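Local coordinates for 3-dehydroquinate dehydratase (Clostridium difficile, PDB 4H3D), which catalyses the cis-dehydration of 3-dehydroquinate to 3-dehydroshikimate, the third step of the chorismate pathway, through a Schiff-base intermediate, at residues Glu37-Glu40 with Leu41-Ala44; Ile62-Val65 with Lys66-Leu69; Tyr100-Thr103 with Leu104-Ile108; Leu162-Met165 with Gln166-Ala170. All coordinates share one frame; numbering follows the deposited sequence. Where two conformers were deposited one is given.

Interaction 1 (Glu37-Glu40 with Leu41-Ala44); sequences EAKE and LKDA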
ATOM      1  N   GLU B  37     -27.165   2.667 -10.582  1.00 37.00           N
ATOM      2  CA  GLU B  37     -25.890   2.347  -9.929  1.00 37.70           C
ATOM      3  C   GLU B  37     -25.743   0.835  -9.745  1.00 36.92           C
ATOM      4  O   GLU B  37     -24.684   0.282  -9.993  1.00 37.78           O
ATOM      5  CB  GLU B  37     -25.772   3.035  -8.560  1.00 37.17           C
ATOM      6  CG  GLU B  37     -25.454   4.513  -8.584  1.00 39.59           C
ATOM      7  CD  GLU B  37     -25.547   5.120  -7.182  1.00 45.24           C
ATOM      8  OE1 GLU B  37     -24.488   5.327  -6.520  1.00 39.67           O
ATOM      9  OE2 GLU B  37     -26.689   5.326  -6.716  1.00 47.88           O
ATOM     10  N   ALA B  38     -26.816   0.180  -9.304  1.00 37.96           N
ATOM     11  CA  ALA B  38     -26.810  -1.269  -9.081  1.00 38.45           C
ATOM     12  C   ALA B  38     -26.480  -2.053 -10.359  1.00 41.70           C
ATOM     13  O   ALA B  38     -25.727  -3.036 -10.322  1.00 41.44           O
ATOM     14  CB  ALA B  38     -28.152  -1.721  -8.509  1.00 38.29           C
ATOM     15  N   LYS B  39     -27.027  -1.612 -11.487  1.00 44.04           N
ATOM     16  CA  LYS B  39     -26.767  -2.278 -12.774  1.00 46.91           C
ATOM     17  C   LYS B  39     -25.304  -2.136 -13.211  1.00 47.25           C
ATOM     18  O   LYS B  39     -24.775  -3.007 -13.888  1.00 48.41           O
ATOM     19  CB  LYS B  39     -27.759  -1.799 -13.838  1.00 48.96           C
ATOM     20  CG  LYS B  39     -29.177  -2.318 -13.540  1.00 53.95           C
ATOM     21  CD  LYS B  39     -30.286  -1.573 -14.265  1.00 59.36           C
ATOM     22  CE  LYS B  39     -30.308  -1.839 -15.746  1.00 62.73           C
ATOM     23  NZ  LYS B  39     -31.476  -1.151 -16.369  1.00 66.36           N
ATOM     24  N   GLU B  40     -24.646  -1.059 -12.792  1.00 47.20           N
ATOM     25  CA  GLU B  40     -23.221  -0.880 -13.072  1.00 47.50           C
ATOM     26  C   GLU B  40     -22.350  -1.801 -12.187  1.00 46.34           C
ATOM     27  O   GLU B  40     -21.182  -2.055 -12.503  1.00 47.68           O
ATOM     28  CB  GLU B  40     -22.803   0.577 -12.838  1.00 48.49           C
ATOM     29  CG  GLU B  40     -23.435   1.583 -13.789  1.00 53.16           C
ATOM     30  CD  GLU B  40     -22.959   1.421 -15.223  1.00 57.83           C
ATOM     31  OE1 GLU B  40     -23.716   1.796 -16.143  1.00 65.68           O
ATOM     32  OE2 GLU B  40     -21.835   0.914 -15.430  1.00 58.20           O
ATOM     33  N   LEU B  41     -22.907  -2.298 -11.082  1.00 43.33           N
ATOM     34  CA  LEU B  41     -22.137  -3.126 -10.144  1.00 40.83           C
ATOM     35  C   LEU B  41     -22.470  -4.620 -10.165  1.00 40.82           C
ATOM     36  O   LEU B  41     -21.713  -5.423  -9.620  1.00 42.83           O
ATOM     37  CB  LEU B  41     -22.367  -2.628  -8.710  1.00 37.89           C
ATOM     38  CG  LEU B  41     -22.038  -1.179  -8.358  1.00 36.79           C
ATOM     39  CD1 LEU B  41     -22.464  -0.876  -6.906  1.00 34.51           C
ATOM     40  CD2 LEU B  41     -20.566  -0.884  -8.567  1.00 36.64           C
ATOM     41  N   LYS B  42     -23.576  -5.002 -10.791  1.00 41.51           N
ATOM     42  CA  LYS B  42     -24.049  -6.388 -10.688  1.00 41.82           C
ATOM     43  C   LYS B  42     -23.120  -7.475 -11.246  1.00 42.99           C
ATOM     44  O   LYS B  42     -23.170  -8.619 -10.776  1.00 42.06           O
ATOM     45  CB  LYS B  42     -25.455  -6.554 -11.286  1.00 42.88           C
ATOM     46  CG  LYS B  42     -25.500  -6.829 -12.772  1.00 48.16           C
ATOM     47  CD  LYS B  42     -26.902  -7.257 -13.211  1.00 53.35           C
ATOM     48  CE  LYS B  42     -27.800  -6.080 -13.500  1.00 55.35           C
ATOM     49  NZ  LYS B  42     -27.423  -5.461 -14.797  1.00 57.70           N
ATOM     50  N   ASP B  43     -22.289  -7.137 -12.236  1.00 42.87           N
ATOM     51  CA  ASP B  43     -21.426  -8.138 -12.856  1.00 43.37           C
ATOM     52  C   ASP B  43     -19.942  -7.753 -12.870  1.00 43.09           C
ATOM     53  O   ASP B  43     -19.169  -8.254 -13.691  1.00 45.84           O
ATOM     54  CB  ASP B  43     -21.906  -8.428 -14.273  1.00 44.83           C
ATOM     55  CG  ASP B  43     -21.322  -9.714 -14.833  1.00 48.05           C
ATOM     56  OD1 ASP B  43     -20.873 -10.559 -14.033  1.00 50.05           O
ATOM     57  OD2 ASP B  43     -21.326  -9.889 -16.064  1.00 41.84           O
ATOM     58  N   ALA B  44     -19.543  -6.889 -11.945  1.00 41.28           N
ATOM     59  CA  ALA B  44     -18.150  -6.475 -11.827  1.00 40.87           C
ATOM     60  C   ALA B  44     -17.497  -7.340 -10.747  1.00 40.32           C
ATOM     61  O   ALA B  44     -18.187  -8.055 -10.021  1.00 40.43           O
ATOM     62  CB  ALA B  44     -18.070  -5.009 -11.470  1.00 40.04           C
TER
HETATM   63  O   HOH W   1     -21.993  -5.081 -13.587  1.00 59.06           O

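Interaction 2 (Ile62-Val65 with Lys66-Leu69); sequences IKEV and KEVL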
ATOM      1  N   ILE B  62     -40.784   4.226   5.277  1.00 26.32           N
ATOM      2  CA  ILE B  62     -40.335   2.842   5.272  1.00 26.85           C
ATOM      3  C   ILE B  62     -40.841   2.060   4.055  1.00 25.70           C
ATOM      4  O   ILE B  62     -40.127   1.230   3.511  1.00 24.44           O
ATOM      5  CB  ILE B  62     -40.717   2.126   6.607  1.00 28.14           C
ATOM      6  CG1 ILE B  62     -40.018   0.779   6.710  1.00 35.36           C
ATOM      7  CG2 ILE B  62     -42.218   1.971   6.732  1.00 32.34           C
ATOM      8  CD1 ILE B  62     -38.538   0.888   6.693  1.00 34.20           C
ATOM      9  N   LYS B  63     -42.065   2.346   3.624  1.00 25.80           N
ATOM     10  CA  LYS B  63     -42.631   1.675   2.472  1.00 27.86           C
ATOM     11  C   LYS B  63     -41.819   1.942   1.191  1.00 26.96           C
ATOM     12  O   LYS B  63     -41.605   1.027   0.387  1.00 25.74           O
ATOM     13  CB  LYS B  63     -44.100   2.087   2.289  1.00 30.03           C
ATOM     14  CG  LYS B  63     -44.796   1.402   1.144  1.00 35.14           C
ATOM     15  CD  LYS B  63     -46.291   1.738   1.129  1.00 40.96           C
ATOM     16  CE  LYS B  63     -46.983   1.026   0.011  1.00 44.49           C
ATOM     17  NZ  LYS B  63     -48.420   1.378  -0.083  1.00 52.75           N
ATOM     18  N   GLU B  64     -41.393   3.189   0.996  1.00 26.17           N
ATOM     19  CA  GLU B  64     -40.601   3.551  -0.201  1.00 26.64           C
ATOM     20  C   GLU B  64     -39.190   2.970  -0.109  1.00 24.56           C
ATOM     21  O   GLU B  64     -38.608   2.549  -1.124  1.00 25.39           O
ATOM     22  CB  GLU B  64     -40.608   5.077  -0.425  1.00 27.39           C
ATOM     23  CG  GLU B  64     -42.012   5.588  -0.877  1.00 31.14           C
ATOM     24  CD  GLU B  64     -42.188   7.117  -0.848  1.00 34.92           C
ATOM     25  OE1 GLU B  64     -42.972   7.636  -1.664  1.00 46.81           O
ATOM     26  OE2 GLU B  64     -41.585   7.794  -0.003  1.00 39.86           O
ATOM     27  N   VAL B  65     -38.651   2.897   1.105  1.00 23.45           N
ATOM     28  CA  VAL B  65     -37.348   2.274   1.314  1.00 22.16           C
ATOM     29  C   VAL B  65     -37.440   0.786   0.929  1.00 23.86           C
ATOM     30  O   VAL B  65     -36.548   0.250   0.255  1.00 22.58           O
ATOM     31  CB  VAL B  65     -36.869   2.358   2.778  1.00 20.57           C
ATOM     32  CG1 VAL B  65     -35.595   1.481   2.979  1.00 22.41           C
ATOM     33  CG2 VAL B  65     -36.621   3.827   3.207  1.00 18.88           C
ATOM     34  N   LYS B  66     -38.503   0.122   1.375  1.00 24.01           N
ATOM     35  CA  LYS B  66     -38.704  -1.301   1.037  1.00 24.72           C
ATOM     36  C   LYS B  66     -38.865  -1.522  -0.472  1.00 24.45           C
ATOM     37  O   LYS B  66     -38.327  -2.487  -1.012  1.00 24.48           O
ATOM     38  CB  LYS B  66     -39.891  -1.896   1.788  1.00 25.83           C
ATOM     39  CG  LYS B  66     -39.630  -2.139   3.294  1.00 25.26           C
ATOM     40  CD  LYS B  66     -40.850  -2.809   3.942  1.00 29.67           C
ATOM     41  CE  LYS B  66     -40.684  -2.965   5.430  1.00 31.83           C
ATOM     42  NZ  LYS B  66     -41.899  -3.541   6.062  1.00 34.07           N
ATOM     43  N   GLU B  67     -39.597  -0.627  -1.132  0.50 25.47           N
ATOM     44  CA  GLU B  67     -39.814  -0.709  -2.579  0.50 27.18           C
ATOM     45  C   GLU B  67     -38.484  -0.744  -3.333  0.50 26.63           C
ATOM     46  O   GLU B  67     -38.292  -1.567  -4.233  0.50 26.25           O
ATOM     47  CB  GLU B  67     -40.663   0.479  -3.077  0.50 28.52           C
ATOM     48  CG  GLU B  67     -42.103   0.491  -2.589  0.50 30.78           C
ATOM     49  CD  GLU B  67     -42.897   1.691  -3.117  0.50 31.42           C
ATOM     50  OE1 GLU B  67     -42.504   2.265  -4.153  0.50 34.39           O
ATOM     51  OE2 GLU B  67     -43.922   2.038  -2.512  0.50 26.46           O
ATOM     52  N   VAL B  68     -37.566   0.147  -2.962  1.00 25.50           N
ATOM     53  CA  VAL B  68     -36.245   0.199  -3.599  1.00 25.75           C
ATOM     54  C   VAL B  68     -35.477  -1.085  -3.301  1.00 25.57           C
ATOM     55  O   VAL B  68     -34.885  -1.699  -4.192  1.00 25.69           O
ATOM     56  CB  VAL B  68     -35.428   1.422  -3.134  1.00 25.57           C
ATOM     57  CG1 VAL B  68     -34.018   1.372  -3.711  1.00 27.72           C
ATOM     58  CG2 VAL B  68     -36.127   2.696  -3.538  1.00 25.60           C
ATOM     59  N   LEU B  69     -35.526  -1.510  -2.054  1.00 24.01           N
ATOM     60  CA  LEU B  69     -34.838  -2.727  -1.637  1.00 24.50           C
ATOM     61  C   LEU B  69     -35.278  -3.944  -2.470  1.00 27.62           C
ATOM     62  O   LEU B  69     -34.424  -4.748  -2.877  1.00 24.86           O
ATOM     63  CB  LEU B  69     -35.095  -2.979  -0.168  1.00 23.85           C
ATOM     64  CG  LEU B  69     -34.352  -4.131   0.480  1.00 26.51           C
ATOM     65  CD1 LEU B  69     -32.846  -3.954   0.299  1.00 28.73           C
ATOM     66  CD2 LEU B  69     -34.745  -4.226   1.962  1.00 25.71           C
TER
HETATM   67  O   HOH W   2     -39.436   3.758  -3.390  1.00 34.91           O

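Interaction 3 (Tyr100-Thr103 with Leu104-Ile108); sequences YYTT and LNKEI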
ATOM      1  N   TYR B 100     -36.590   6.402  14.910  1.00 25.70           N
ATOM      2  CA  TYR B 100     -36.713   5.988  13.514  1.00 23.61           C
ATOM      3  C   TYR B 100     -35.477   5.205  13.069  1.00 23.55           C
ATOM      4  O   TYR B 100     -35.586   4.293  12.277  1.00 21.60           O
ATOM      5  CB  TYR B 100     -36.987   7.151  12.552  1.00 23.85           C
ATOM      6  CG  TYR B 100     -37.272   6.638  11.147  1.00 22.44           C
ATOM      7  CD1 TYR B 100     -38.408   5.867  10.891  1.00 27.32           C
ATOM      8  CD2 TYR B 100     -36.404   6.894  10.093  1.00 27.65           C
ATOM      9  CE1 TYR B 100     -38.667   5.364   9.624  1.00 27.39           C
ATOM     10  CE2 TYR B 100     -36.658   6.402   8.820  1.00 23.82           C
ATOM     11  CZ  TYR B 100     -37.801   5.637   8.595  1.00 25.27           C
ATOM     12  OH  TYR B 100     -38.063   5.150   7.336  1.00 23.37           O
ATOM     13  N   TYR B 101     -34.307   5.559  13.591  1.00 24.33           N
ATOM     14  CA  TYR B 101     -33.081   4.845  13.239  1.00 23.62           C
ATOM     15  C   TYR B 101     -33.232   3.378  13.614  1.00 22.62           C
ATOM     16  O   TYR B 101     -32.888   2.493  12.839  1.00 19.85           O
ATOM     17  CB  TYR B 101     -31.885   5.464  13.960  1.00 24.04           C
ATOM     18  CG  TYR B 101     -30.559   4.797  13.727  1.00 22.56           C
ATOM     19  CD1 TYR B 101     -29.747   5.162  12.666  1.00 25.38           C
ATOM     20  CD2 TYR B 101     -30.088   3.827  14.606  1.00 24.25           C
ATOM     21  CE1 TYR B 101     -28.501   4.549  12.469  1.00 22.44           C
ATOM     22  CE2 TYR B 101     -28.863   3.220  14.423  1.00 24.12           C
ATOM     23  CZ  TYR B 101     -28.072   3.584  13.348  1.00 26.16           C
ATOM     24  OH  TYR B 101     -26.847   2.978  13.181  1.00 22.04           O
ATOM     25  N   THR B 102     -33.747   3.146  14.817  1.00 23.20           N
ATOM     26  CA  THR B 102     -33.981   1.805  15.338  1.00 24.25           C
ATOM     27  C   THR B 102     -35.029   1.070  14.499  1.00 22.86           C
ATOM     28  O   THR B 102     -34.791  -0.047  14.051  1.00 23.33           O
ATOM     29  CB  THR B 102     -34.428   1.874  16.808  1.00 24.90           C
ATOM     30  OG1 THR B 102     -33.416   2.559  17.567  1.00 28.56           O
ATOM     31  CG2 THR B 102     -34.653   0.478  17.388  1.00 25.83           C
ATOM     32  N   THR B 103     -36.159   1.719  14.265  1.00 23.00           N
ATOM     33  CA  THR B 103     -37.249   1.144  13.466  1.00 25.35           C
ATOM     34  C   THR B 103     -36.802   0.809  12.049  1.00 24.02           C
ATOM     35  O   THR B 103     -37.081  -0.281  11.548  1.00 24.86           O
ATOM     36  CB  THR B 103     -38.460   2.111  13.389  1.00 27.00           C
ATOM     37  OG1 THR B 103     -38.937   2.374  14.706  1.00 30.63           O
ATOM     38  CG2 THR B 103     -39.596   1.500  12.555  1.00 28.57           C
ATOM     39  N   LEU B 104     -36.124   1.746  11.396  1.00 22.85           N
ATOM     40  CA  LEU B 104     -35.637   1.512  10.032  1.00 22.20           C
ATOM     41  C   LEU B 104     -34.769   0.249   9.963  1.00 22.96           C
ATOM     42  O   LEU B 104     -35.013  -0.649   9.152  1.00 21.43           O
ATOM     43  CB  LEU B 104     -34.836   2.712   9.547  1.00 22.75           C
ATOM     44  CG  LEU B 104     -34.203   2.651   8.158  1.00 20.69           C
ATOM     45  CD1 LEU B 104     -35.260   2.491   7.054  1.00 20.02           C
ATOM     46  CD2 LEU B 104     -33.379   3.895   7.932  1.00 18.88           C
ATOM     47  N   ASN B 105     -33.748   0.176  10.810  1.00 22.72           N
ATOM     48  CA  ASN B 105     -32.873  -0.985  10.789  1.00 22.05           C
ATOM     49  C   ASN B 105     -33.568  -2.304  11.131  1.00 22.17           C
ATOM     50  O   ASN B 105     -33.256  -3.343  10.553  1.00 21.25           O
ATOM     51  CB  ASN B 105     -31.683  -0.758  11.691  1.00 22.48           C
ATOM     52  CG  ASN B 105     -30.639   0.105  11.043  1.00 24.43           C
ATOM     53  OD1 ASN B 105     -30.080  -0.262  10.012  1.00 21.51           O
ATOM     54  ND2 ASN B 105     -30.357   1.259  11.646  1.00 21.35           N
ATOM     55  N   LYS B 106     -34.491  -2.266  12.080  1.00 22.00           N
ATOM     56  CA  LYS B 106     -35.217  -3.467  12.456  1.00 23.53           C
ATOM     57  C   LYS B 106     -36.137  -3.913  11.333  1.00 24.64           C
ATOM     58  O   LYS B 106     -36.154  -5.072  10.966  1.00 24.92           O
ATOM     59  CB  LYS B 106     -36.003  -3.228  13.743  1.00 23.06           C
ATOM     60  CG  LYS B 106     -35.101  -3.093  14.968  1.00 25.74           C
ATOM     61  CD  LYS B 106     -35.904  -2.940  16.258  1.00 31.20           C
ATOM     62  CE  LYS B 106     -36.618  -4.209  16.668  1.00 35.24           C
ATOM     63  NZ  LYS B 106     -37.592  -3.942  17.786  1.00 38.89           N
ATOM     64  N   GLU B 107     -36.888  -2.977  10.772  1.00 24.12           N
ATOM     65  CA  GLU B 107     -37.821  -3.307   9.710  1.00 27.70           C
ATOM     66  C   GLU B 107     -37.119  -3.839   8.486  1.00 26.70           C
ATOM     67  O   GLU B 107     -37.610  -4.774   7.842  1.00 25.33           O
ATOM     68  CB  GLU B 107     -38.660  -2.082   9.326  1.00 29.82           C
ATOM     69  CG  GLU B 107     -39.748  -1.773  10.306  1.00 37.46           C
ATOM     70  CD  GLU B 107     -40.882  -2.775  10.232  1.00 47.72           C
ATOM     71  OE1 GLU B 107     -41.235  -3.212   9.104  1.00 50.82           O
ATOM     72  OE2 GLU B 107     -41.427  -3.121  11.299  1.00 56.62           O
ATOM     73  N   ILE B 108     -35.973  -3.253   8.149  1.00 25.04           N
ATOM     74  CA  ILE B 108     -35.250  -3.692   6.980  1.00 23.61           C
ATOM     75  C   ILE B 108     -34.607  -5.055   7.242  1.00 23.44           C
ATOM     76  O   ILE B 108     -34.594  -5.903   6.345  1.00 22.02           O
ATOM     77  CB  ILE B 108     -34.225  -2.632   6.485  1.00 24.83           C
ATOM     78  CG1 ILE B 108     -34.963  -1.374   6.041  1.00 25.34           C
ATOM     79  CG2 ILE B 108     -33.386  -3.176   5.320  1.00 19.06           C
ATOM     80  CD1 ILE B 108     -36.141  -1.625   5.121  1.00 28.81           C
TER

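Interaction 4 (Leu162-Met165 with Gln166-Ala170); sequences LCRM and QELGA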
ATOM      1  N   LEU B 162     -12.696  -1.270  19.365  1.00 23.16           N
ATOM      2  CA  LEU B 162     -12.919  -2.520  18.620  1.00 23.56           C
ATOM      3  C   LEU B 162     -13.313  -3.655  19.584  1.00 23.05           C
ATOM      4  O   LEU B 162     -14.197  -4.462  19.272  1.00 22.77           O
ATOM      5  CB  LEU B 162     -11.679  -2.890  17.797  1.00 24.38           C
ATOM      6  CG  LEU B 162     -11.330  -1.933  16.647  1.00 22.70           C
ATOM      7  CD1 LEU B 162      -9.932  -2.244  16.067  1.00 23.43           C
ATOM      8  CD2 LEU B 162     -12.420  -1.969  15.561  1.00 24.37           C
ATOM      9  N   CYS B 163     -12.659  -3.718  20.752  1.00 23.85           N
ATOM     10  CA  CYS B 163     -13.027  -4.708  21.776  1.00 23.77           C
ATOM     11  C   CYS B 163     -14.467  -4.476  22.271  1.00 25.00           C
ATOM     12  O   CYS B 163     -15.225  -5.431  22.473  1.00 23.75           O
ATOM     13  CB  CYS B 163     -12.058  -4.679  22.957  1.00 25.83           C
ATOM     14  SG  CYS B 163     -10.449  -5.334  22.571  1.00 30.15           S
ATOM     15  N   ARG B 164     -14.851  -3.217  22.452  1.00 21.97           N
ATOM     16  CA  ARG B 164     -16.210  -2.919  22.904  1.00 23.37           C
ATOM     17  C   ARG B 164     -17.246  -3.399  21.856  1.00 22.11           C
ATOM     18  O   ARG B 164     -18.333  -3.941  22.211  1.00 22.45           O
ATOM     19  CB  ARG B 164     -16.379  -1.427  23.207  1.00 21.40           C
ATOM     20  CG  ARG B 164     -17.752  -1.041  23.779  1.00 25.89           C
ATOM     21  CD  ARG B 164     -18.092  -1.814  25.058  1.00 30.98           C
ATOM     22  NE  ARG B 164     -19.469  -1.585  25.478  1.00 34.76           N
ATOM     23  CZ  ARG B 164     -20.176  -2.412  26.247  1.00 38.43           C
ATOM     24  NH1 ARG B 164     -21.429  -2.109  26.562  1.00 40.37           N
ATOM     25  NH2 ARG B 164     -19.651  -3.557  26.682  1.00 40.55           N
ATOM     26  N   MET B 165     -16.900  -3.231  20.580  1.00 22.65           N
ATOM     27  CA  MET B 165     -17.761  -3.672  19.485  1.00 21.95           C
ATOM     28  C   MET B 165     -17.932  -5.189  19.522  1.00 24.36           C
ATOM     29  O   MET B 165     -19.026  -5.696  19.279  1.00 24.94           O
ATOM     30  CB  MET B 165     -17.202  -3.218  18.154  1.00 22.56           C
ATOM     31  CG  MET B 165     -17.268  -1.708  17.950  1.00 22.11           C
ATOM     32  SD  MET B 165     -16.234  -1.272  16.578  1.00 24.29           S
ATOM     33  CE  MET B 165     -16.545   0.467  16.393  1.00 21.16           C
ATOM     34  N   GLN B 166     -16.863  -5.914  19.837  1.00 24.42           N
ATOM     35  CA  GLN B 166     -16.992  -7.373  20.010  1.00 25.64           C
ATOM     36  C   GLN B 166     -17.918  -7.693  21.176  1.00 26.33           C
ATOM     37  O   GLN B 166     -18.796  -8.570  21.069  1.00 27.51           O
ATOM     38  CB  GLN B 166     -15.638  -8.039  20.250  1.00 25.61           C
ATOM     39  CG  GLN B 166     -14.758  -8.099  19.040  1.00 27.90           C
ATOM     40  CD  GLN B 166     -13.537  -8.995  19.254  1.00 29.29           C
ATOM     41  OE1 GLN B 166     -13.040  -9.606  18.318  1.00 30.60           O
ATOM     42  NE2 GLN B 166     -13.067  -9.081  20.499  1.00 26.36           N
ATOM     43  N   GLU B 167     -17.735  -6.986  22.292  1.00 27.30           N
ATOM     44  CA  GLU B 167     -18.557  -7.215  23.483  1.00 29.07           C
ATOM     45  C   GLU B 167     -20.038  -6.954  23.208  1.00 28.76           C
ATOM     46  O   GLU B 167     -20.902  -7.614  23.786  1.00 27.94           O
ATOM     47  CB  GLU B 167     -18.073  -6.354  24.665  1.00 30.08           C
ATOM     48  CG  GLU B 167     -16.685  -6.725  25.179  1.00 34.33           C
ATOM     49  CD  GLU B 167     -16.122  -5.704  26.179  1.00 42.81           C
ATOM     50  OE1 GLU B 167     -16.858  -4.749  26.560  1.00 39.08           O
ATOM     51  OE2 GLU B 167     -14.938  -5.852  26.571  1.00 45.82           O
ATOM     52  N   LEU B 168     -20.323  -6.006  22.323  1.00 27.04           N
ATOM     53  CA  LEU B 168     -21.695  -5.671  21.957  1.00 27.74           C
ATOM     54  C   LEU B 168     -22.290  -6.638  20.913  1.00 28.09           C
ATOM     55  O   LEU B 168     -23.432  -6.504  20.511  1.00 28.41           O
ATOM     56  CB  LEU B 168     -21.779  -4.228  21.474  1.00 27.79           C
ATOM     57  CG  LEU B 168     -21.670  -3.180  22.583  1.00 29.47           C
ATOM     58  CD1 LEU B 168     -21.442  -1.772  22.000  1.00 30.01           C
ATOM     59  CD2 LEU B 168     -22.903  -3.204  23.502  1.00 30.67           C
ATOM     60  N   GLY B 169     -21.514  -7.620  20.497  1.00 27.12           N
ATOM     61  CA  GLY B 169     -22.002  -8.617  19.551  1.00 25.52           C
ATOM     62  C   GLY B 169     -21.820  -8.292  18.083  1.00 24.42           C
ATOM     63  O   GLY B 169     -22.450  -8.926  17.235  1.00 23.76           O
ATOM     64  N   ALA B 170     -20.977  -7.315  17.745  1.00 22.81           N
ATOM     65  CA  ALA B 170     -20.733  -7.053  16.318  1.00 22.28           C
ATOM     66  C   ALA B 170     -20.124  -8.298  15.688  1.00 24.05           C
ATOM     67  O   ALA B 170     -19.245  -8.915  16.266  1.00 23.79           O
ATOM     68  CB  ALA B 170     -19.777  -5.887  16.126  1.00 22.04           C
TER
HETATM   69  O   HOH W   3     -13.767  -8.215  23.201  1.00 35.94           O

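Interaction 1 (Glu37-Glu40 with Leu41-Ala44)
K42 turns back over K39 because its CG sits between the backbone N and the carbonyl carbon (chi1 87°) and its chain folds again at chi3 and chi4. The two lysines then run side by side: K42 CE lies 4.0 Å from K39 CG, and K42 NZ reaches to 3.8 Å from K39 CB. The bend at chi3 of K39 carries its own ammonium elsewhere, leaving K39 NZ 6.1 Å from K42 NZ. Both aliphatic stems also rest on Y75 of helix 62-76.

L41 goes the other way, inward. With its CG beside the backbone N (chi1 -58°), CG comes to 3.4 Å from the carbonyl oxygen O of E37, and the side chain packs on V24, I26 and F243. Its amide is shared unequally: L41 N gives a 3.0 Å bond to A38 O and a weak one to E37 O. A water lies between D43 N and E40 O, but this bridge is doubtful, too short at the first and weak at the second.

The three-residue spacing of the A38 bond, followed by the type I beta turn from L41 to A44, belongs to the exit from helix 31-41 of the TIM barrel, where the chain heads for strand 48-52.

Interaction 2 (Ile62-Val65 with Lys66-Leu69)
The carboxylate of E67 is the flat group that touches across this contact: K63 CG comes beside OE2 at 3.8 Å, little out of the carboxylate plane, and E64 CA lies above that plane, 4.2 Å from CD. E67 was modelled in two conformers, and its side-chain contacts, told for one of them, are provisional. These are i to i+4 and i to i+3 neighbours in the first two turns of helix 62-76, which joins strand 48-52 to strand 81-84 in a beta-alpha-beta unit of the TIM barrel. The lysine meets the acid by its methylenes, while its charge stays apart: K63 NZ is 5.2 Å from E67 OE2, so any attraction is probably modest.

Four regular backbone bonds carry the helix, among them K66 N to I62 O at 2.9 Å and L69 N to V65 O at 3.1 Å. E64 O does double duty, accepting from V68 N and from a water at 2.7 Å that also reaches E67 OE1 weakly.

V65 and V68 face inward on W51, which binds 3-dehydroquinate. K66, fully extended beyond CG, sends NZ to E107. On the way its stem slants across I62, with K66 CE 4.0 Å from I62 CG1.

Interaction 3 (Tyr100-Thr103 with Leu104-Ile108)
Helix 98-110 links strand 81-84 to strand 116-120 in a beta-alpha-beta unit of the TIM barrel, and here N105 sets its amide nitrogen over the ring of Y101, one turn earlier. N105 ND2 stands 3.6 Å above the plane of the Y101 ring, over its centre, with amide and ring planes 73° apart. Y101 has its CG trans to the backbone N (chi1 178°), which swings the ring alongside the next turn and under that nitrogen. Y101 O takes the regular bond from N105 N at 3.2 Å and a weak one from N105 ND2 at 3.1 Å, while the hydroxyl at the ring's far end bonds to E120 N.

Y100 meets L104 differently: L104 CB lies 4.2 Å above the ring plane, toward the rim, and L104 CD1 comes 3.9 Å from Y100 OH, which is bonded to V59 O. On the flank facing helix 125-137, T102 CG2 runs beside K106 CD at 3.8 Å before that lysine goes on to a salt bridge with E130.

Held weakly at the carbonyl, the N105 amino group aims neither N-H straight at the ring, so any polar-aromatic attraction is probably modest, though the packing may restrict the amide's rotation.

Interaction 4 (Leu162-Met165 with Gln166-Ala170)
R164 and E167 cross at about a right angle, one turn apart, and bind edge-on. R164 CG leaves beside the carbonyl carbon, opposite the backbone N (chi1 -176°), and the chain then kinks at chi2, which brings its guanidinium back over the end of the helix. R164 NH2 gives a nearly straight bond of 3.0 Å to E167 OE1 (158° at the hydrogen), part of a salt bridge. The oxygen lies in the guanidinium plane and uses its anti lone pair, with the carboxylate turned 75° from that plane. L168 covers one guanidinium face instead: L168 CD2 stands 3.5 Å above the plane, toward the rim by NH1. R164 NH1 has a further, long and weak ion pair with D125.

Just after them in the chain, helix 155-167 ends in a Schellman motif: A170 N bonds to M165 O at 3.0 Å, G169 N to Q166 O at 2.9 Å, and G169 takes the positive phi. M165 CB and A170 CB meet at 4.2 Å, and both side chains pack on I144 of strand 141-148. The side chain of M165 is about 6 Å from that of K174, the Schiff-base lysine. On the side facing helix 182-199, a water joins C163 O to Q166 NE2, while Q166 OE1 bonds to D201 N.

With its charge met at one edge and an aliphatic branch laid on one face, the R164 guanidinium is probably limited in its rotation, although a crystal neighbour also touches this arginine.

How the interactions relate
Along the chain the four contacts follow in series, on helices 31-41, 62-76, 98-110 and 155-167, all lying outside the parallel barrel sheet. Interactions 2 and 3 are direct neighbours, their centres about 12 Å apart, joined by the salt bridge from K66 NZ to E107 OE1 (3.1 Å) and by I62 on L104 and L69 on I108. Interaction 1 does not touch them; its centre is about 20 Å from that of interaction 2, although helix 31-41 packs on helix 62-76. Interaction 4 lies about 32 Å from interaction 1, centre to centre, on the opposite side of the chain's centre. Together they sample the helical shell around the strands that carry W51, H147 and K174.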